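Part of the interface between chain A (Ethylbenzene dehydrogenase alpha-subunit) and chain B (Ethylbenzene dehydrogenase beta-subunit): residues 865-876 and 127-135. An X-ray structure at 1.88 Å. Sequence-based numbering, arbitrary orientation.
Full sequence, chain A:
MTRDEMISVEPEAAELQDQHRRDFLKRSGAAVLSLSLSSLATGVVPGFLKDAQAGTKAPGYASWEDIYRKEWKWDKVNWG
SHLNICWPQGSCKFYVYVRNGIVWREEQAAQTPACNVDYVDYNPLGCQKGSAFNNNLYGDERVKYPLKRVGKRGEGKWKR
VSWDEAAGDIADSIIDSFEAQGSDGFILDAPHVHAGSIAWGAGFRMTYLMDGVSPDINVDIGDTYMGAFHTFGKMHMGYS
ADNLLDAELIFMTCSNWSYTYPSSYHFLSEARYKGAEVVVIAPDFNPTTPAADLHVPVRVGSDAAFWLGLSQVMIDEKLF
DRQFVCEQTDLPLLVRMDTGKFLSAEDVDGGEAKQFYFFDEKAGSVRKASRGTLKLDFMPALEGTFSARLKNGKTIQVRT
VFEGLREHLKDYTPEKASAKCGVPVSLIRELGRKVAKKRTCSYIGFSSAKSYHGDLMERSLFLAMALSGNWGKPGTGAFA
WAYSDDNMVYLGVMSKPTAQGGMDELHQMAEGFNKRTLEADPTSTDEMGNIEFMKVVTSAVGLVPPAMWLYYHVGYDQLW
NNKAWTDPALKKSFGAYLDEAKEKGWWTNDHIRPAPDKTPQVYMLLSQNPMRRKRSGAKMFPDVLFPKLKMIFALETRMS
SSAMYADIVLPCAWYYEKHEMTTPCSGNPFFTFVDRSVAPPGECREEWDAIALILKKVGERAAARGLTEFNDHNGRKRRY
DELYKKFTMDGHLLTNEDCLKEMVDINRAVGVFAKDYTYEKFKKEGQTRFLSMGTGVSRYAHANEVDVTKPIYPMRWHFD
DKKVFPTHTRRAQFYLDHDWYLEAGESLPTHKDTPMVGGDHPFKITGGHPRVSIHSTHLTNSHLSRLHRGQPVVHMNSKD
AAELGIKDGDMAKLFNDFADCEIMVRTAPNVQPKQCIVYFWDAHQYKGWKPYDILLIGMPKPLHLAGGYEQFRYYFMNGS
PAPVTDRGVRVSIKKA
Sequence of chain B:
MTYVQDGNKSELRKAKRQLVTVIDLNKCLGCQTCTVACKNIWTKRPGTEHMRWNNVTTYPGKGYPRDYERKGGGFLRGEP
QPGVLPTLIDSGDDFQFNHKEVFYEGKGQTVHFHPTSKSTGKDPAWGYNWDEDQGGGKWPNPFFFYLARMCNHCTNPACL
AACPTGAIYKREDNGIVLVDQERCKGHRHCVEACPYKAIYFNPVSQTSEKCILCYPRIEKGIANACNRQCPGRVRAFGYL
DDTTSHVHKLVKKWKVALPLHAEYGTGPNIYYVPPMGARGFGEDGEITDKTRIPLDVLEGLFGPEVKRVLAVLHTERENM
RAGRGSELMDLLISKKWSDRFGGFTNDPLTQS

Chain A 865-876: SRLHRGQPVVHM
Chain B 127-135: GYNWDEDQG

The guanidinium of R869(A) lies flat on the indole of W130(B), planes 5° apart and centres 3.9 Å apart, while its edge reaches the backbone of the same tryptophan. This contact between ethylbenzene dehydrogenase subunits illustrates a general principle: arginine can stack through its face and still donate in its plane. CZ of R869(A) sits 3.9 Å from the five-membered ring centroid of W130(B), and CD of R869(A) 3.6 Å from the six-membered ring centroid. NE of R869(A) donates to O of W130(B) at 2.8 Å (168°); weak bonds run from NH2 of R869(A) to O of W130(B) at 3.3 Å and to OE1 of Q134(B) at 2.8 Å. CA-to-CB points sideways in R869(A) (chi1 m, then t, t; chi4 171°) and W130(B) (chi1 t, chi2 -94°), but both ends come nearer the partner.

Chain B has no regular helix or strand; chain A enters a strand at 873-876. A type I turn, S865(A) to H868(A), presents the carbonyl of L867(A); in chain B a type II turn, G127(B) to W130(B), overlaps a type I turn, N129(B) to E132(B). N129(B) adopts phi/psi 62/31, a left-handed conformation asparagine tolerates well. H868(A) pairs with N129(B) (CA to CA 5.6 Å), R869(A) with W130(B) (5.4 Å).

Pointing toward chain A with chi1 t, N129(B) donates from ND2 to O of L867(A) at 2.9 Å. Water 1 donates to that O of L867(A) at 2.9 Å and to OE2 of E132(B) at 2.6 Å; water 2 bridges O of H868(A) and O of Y128(B), 2.7 Å from each. L867(A) (m, t) brings CD2 to 3.8 Å from CE2 of Y128(B) (chi1 t, chi2 68°), an apolar contact. H875(A) (chi1 m) points toward chain B, CE1 4.1 Å from CB of D133(B). The stretches bury 510 Å², the largest shares on R869(A) and W130(B): the arginine supplies a flat cation and an aliphatic CD for the broad indole.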

# COMPACT_ATOMS: atom_id res chain seq x y z
N SER A 865 -1.07 -2.22 -9.96
CA SER A 865 -1.72 -3.52 -9.86
C SER A 865 -0.82 -4.64 -10.27
O SER A 865 -1.06 -5.76 -9.88
CB SER A 865 -3.01 -3.54 -10.67
OG SER A 865 -3.98 -2.74 -10.02
N ARG A 866 0.23 -4.34 -11.03
CA ARG A 866 1.30 -5.30 -11.34
C ARG A 866 2.29 -5.62 -10.17
O ARG A 866 3.15 -6.50 -10.32
CB ARG A 866 2.06 -4.85 -12.55
CG ARG A 866 1.20 -4.80 -13.78
CD ARG A 866 2.06 -4.29 -14.91
NE ARG A 866 1.18 -3.93 -16.01
CZ ARG A 866 0.97 -2.72 -16.50
NH1 ARG A 866 1.68 -1.67 -16.12
NH2 ARG A 866 0.14 -2.58 -17.50
N LEU A 867 2.12 -4.97 -9.01
CA LEU A 867 2.89 -5.29 -7.78
C LEU A 867 2.23 -6.47 -7.05
O LEU A 867 2.73 -6.92 -6.05
CB LEU A 867 2.92 -4.06 -6.86
CG LEU A 867 3.79 -2.95 -7.50
CD1 LEU A 867 3.93 -1.74 -6.57
CD2 LEU A 867 5.19 -3.40 -7.90
N HIS A 868 1.09 -6.94 -7.55
CA HIS A 868 0.34 -7.99 -6.88
C HIS A 868 -0.40 -8.85 -7.90
O HIS A 868 -0.10 -8.78 -9.08
CB HIS A 868 -0.55 -7.43 -5.79
CG HIS A 868 -1.54 -6.40 -6.25
ND1 HIS A 868 -2.84 -6.72 -6.63
CD2 HIS A 868 -1.43 -5.07 -6.37
CE1 HIS A 868 -3.47 -5.61 -6.97
NE2 HIS A 868 -2.65 -4.59 -6.80
N ARG A 869 -1.34 -9.68 -7.46
CA ARG A 869 -2.05 -10.57 -8.40
C ARG A 869 -3.07 -9.83 -9.28
O ARG A 869 -3.63 -10.42 -10.19
CB ARG A 869 -2.72 -11.72 -7.68
CG ARG A 869 -1.81 -12.61 -6.82
CD ARG A 869 -2.50 -13.94 -6.56
NE ARG A 869 -1.68 -14.81 -5.75
CZ ARG A 869 -2.08 -15.95 -5.22
NH1 ARG A 869 -3.31 -16.42 -5.48
NH2 ARG A 869 -1.24 -16.64 -4.46
N GLY A 870 -3.31 -8.55 -8.98
CA GLY A 870 -4.09 -7.64 -9.86
C GLY A 870 -5.58 -7.82 -9.72
O GLY A 870 -6.35 -7.37 -10.56
N GLN A 871 -5.98 -8.50 -8.66
CA GLN A 871 -7.38 -8.91 -8.47
C GLN A 871 -7.65 -9.20 -7.01
O GLN A 871 -6.71 -9.37 -6.24
CB GLN A 871 -7.65 -10.19 -9.29
CG GLN A 871 -6.82 -11.33 -8.86
CD GLN A 871 -6.74 -12.38 -9.92
OE1 GLN A 871 -5.75 -12.49 -10.64
NE2 GLN A 871 -7.80 -13.11 -10.07
N PRO A 872 -8.94 -9.29 -6.63
CA PRO A 872 -9.24 -9.65 -5.27
C PRO A 872 -8.72 -11.03 -4.88
O PRO A 872 -8.76 -11.96 -5.69
CB PRO A 872 -10.77 -9.60 -5.25
CG PRO A 872 -11.14 -8.56 -6.31
CD PRO A 872 -10.17 -9.00 -7.39
N VAL A 873 -8.23 -11.13 -3.65
CA VAL A 873 -7.62 -12.35 -3.11
C VAL A 873 -8.14 -12.59 -1.70
O VAL A 873 -8.23 -11.64 -0.90
CB VAL A 873 -6.09 -12.24 -3.08
CG1 VAL A 873 -5.42 -13.43 -2.39
CG2 VAL A 873 -5.54 -12.18 -4.54
N VAL A 874 -8.49 -13.84 -1.38
CA VAL A 874 -8.72 -14.19 0.00
C VAL A 874 -7.54 -15.02 0.52
O VAL A 874 -7.11 -15.96 -0.14
CB VAL A 874 -10.02 -14.98 0.23
CG1 VAL A 874 -10.01 -16.29 -0.57
CG2 VAL A 874 -10.18 -15.25 1.70
N HIS A 875 -6.96 -14.62 1.66
CA HIS A 875 -5.87 -15.40 2.25
C HIS A 875 -6.48 -16.45 3.18
O HIS A 875 -7.28 -16.12 4.06
CB HIS A 875 -4.91 -14.58 3.09
CG HIS A 875 -4.22 -13.47 2.35
ND1 HIS A 875 -2.95 -13.04 2.69
CD2 HIS A 875 -4.63 -12.68 1.32
CE1 HIS A 875 -2.60 -12.05 1.88
NE2 HIS A 875 -3.60 -11.81 1.05
N MET A 876 -6.10 -17.70 2.95
CA MET A 876 -6.58 -18.80 3.76
C MET A 876 -5.41 -19.55 4.33
O MET A 876 -4.37 -19.68 3.68
CB MET A 876 -7.36 -19.80 2.91
CG MET A 876 -8.63 -19.30 2.31
SD MET A 876 -9.45 -20.63 1.43
CE MET A 876 -9.87 -21.72 2.83
N GLY B 127 2.56 -14.14 -11.77
CA GLY B 127 3.07 -12.84 -12.14
C GLY B 127 4.05 -12.36 -11.08
O GLY B 127 4.32 -13.05 -10.08
N TYR B 128 4.55 -11.15 -11.28
CA TYR B 128 5.46 -10.53 -10.34
C TYR B 128 4.82 -10.54 -8.95
O TYR B 128 3.67 -10.11 -8.81
CB TYR B 128 5.72 -9.07 -10.76
CG TYR B 128 6.60 -8.37 -9.76
CD1 TYR B 128 7.93 -8.72 -9.62
CD2 TYR B 128 6.08 -7.44 -8.88
CE1 TYR B 128 8.74 -8.11 -8.66
CE2 TYR B 128 6.87 -6.80 -7.94
CZ TYR B 128 8.20 -7.17 -7.81
OH TYR B 128 8.97 -6.53 -6.87
N ASN B 129 5.54 -11.05 -7.95
CA ASN B 129 5.12 -10.98 -6.56
C ASN B 129 3.81 -11.72 -6.31
O ASN B 129 3.03 -11.38 -5.43
CB ASN B 129 5.01 -9.51 -6.13
CG ASN B 129 5.03 -9.36 -4.63
OD1 ASN B 129 5.60 -10.20 -3.95
ND2 ASN B 129 4.37 -8.32 -4.10
N TRP B 130 3.59 -12.77 -7.10
CA TRP B 130 2.31 -13.52 -7.04
C TRP B 130 2.20 -14.21 -5.68
O TRP B 130 1.07 -14.37 -5.15
CB TRP B 130 2.32 -14.57 -8.14
CG TRP B 130 1.08 -15.33 -8.30
CD1 TRP B 130 0.77 -16.51 -7.74
CD2 TRP B 130 -0.03 -14.97 -9.14
NE1 TRP B 130 -0.47 -16.92 -8.17
CE2 TRP B 130 -0.98 -15.98 -9.02
CE3 TRP B 130 -0.29 -13.89 -9.98
CZ2 TRP B 130 -2.20 -15.96 -9.72
CZ3 TRP B 130 -1.54 -13.81 -10.61
CH2 TRP B 130 -2.46 -14.85 -10.50
N ASP B 131 3.34 -14.65 -5.16
CA ASP B 131 3.39 -15.39 -3.88
C ASP B 131 3.64 -14.50 -2.67
O ASP B 131 4.09 -14.95 -1.60
CB ASP B 131 4.30 -16.63 -3.92
CG ASP B 131 5.75 -16.34 -4.23
OD1 ASP B 131 6.14 -15.17 -4.46
OD2 ASP B 131 6.50 -17.34 -4.22
N GLU B 132 3.23 -13.25 -2.84
CA GLU B 132 3.27 -12.27 -1.80
C GLU B 132 2.62 -12.76 -0.50
O GLU B 132 1.50 -13.28 -0.52
CB GLU B 132 2.59 -10.99 -2.28
CG GLU B 132 2.78 -9.78 -1.37
CD GLU B 132 2.17 -8.54 -1.95
OE1 GLU B 132 1.16 -8.65 -2.67
OE2 GLU B 132 2.68 -7.45 -1.64
N ASP B 133 3.32 -12.53 0.60
CA ASP B 133 2.78 -12.71 1.97
C ASP B 133 2.49 -14.17 2.28
O ASP B 133 1.76 -14.47 3.20
CB ASP B 133 1.52 -11.85 2.22
CG ASP B 133 1.85 -10.39 2.59
OD1 ASP B 133 3.01 -9.95 2.39
OD2 ASP B 133 0.93 -9.69 3.10
N GLN B 134 3.10 -15.10 1.54
CA GLN B 134 2.79 -16.48 1.75
C GLN B 134 3.85 -17.12 2.62
O GLN B 134 3.54 -17.56 3.73
CB GLN B 134 2.57 -17.21 0.43
CG GLN B 134 1.31 -16.72 -0.25
CD GLN B 134 1.14 -17.21 -1.66
OE1 GLN B 134 0.80 -16.44 -2.56
NE2 GLN B 134 1.26 -18.49 -1.85
N GLY B 135 5.09 -17.17 2.15
CA GLY B 135 6.15 -17.63 3.04
C GLY B 135 6.12 -19.11 3.38
O GLY B 135 5.67 -19.93 2.58
O HOH W 1 2.53 -5.55 -3.47
O HOH W 2 1.42 -10.66 -10.18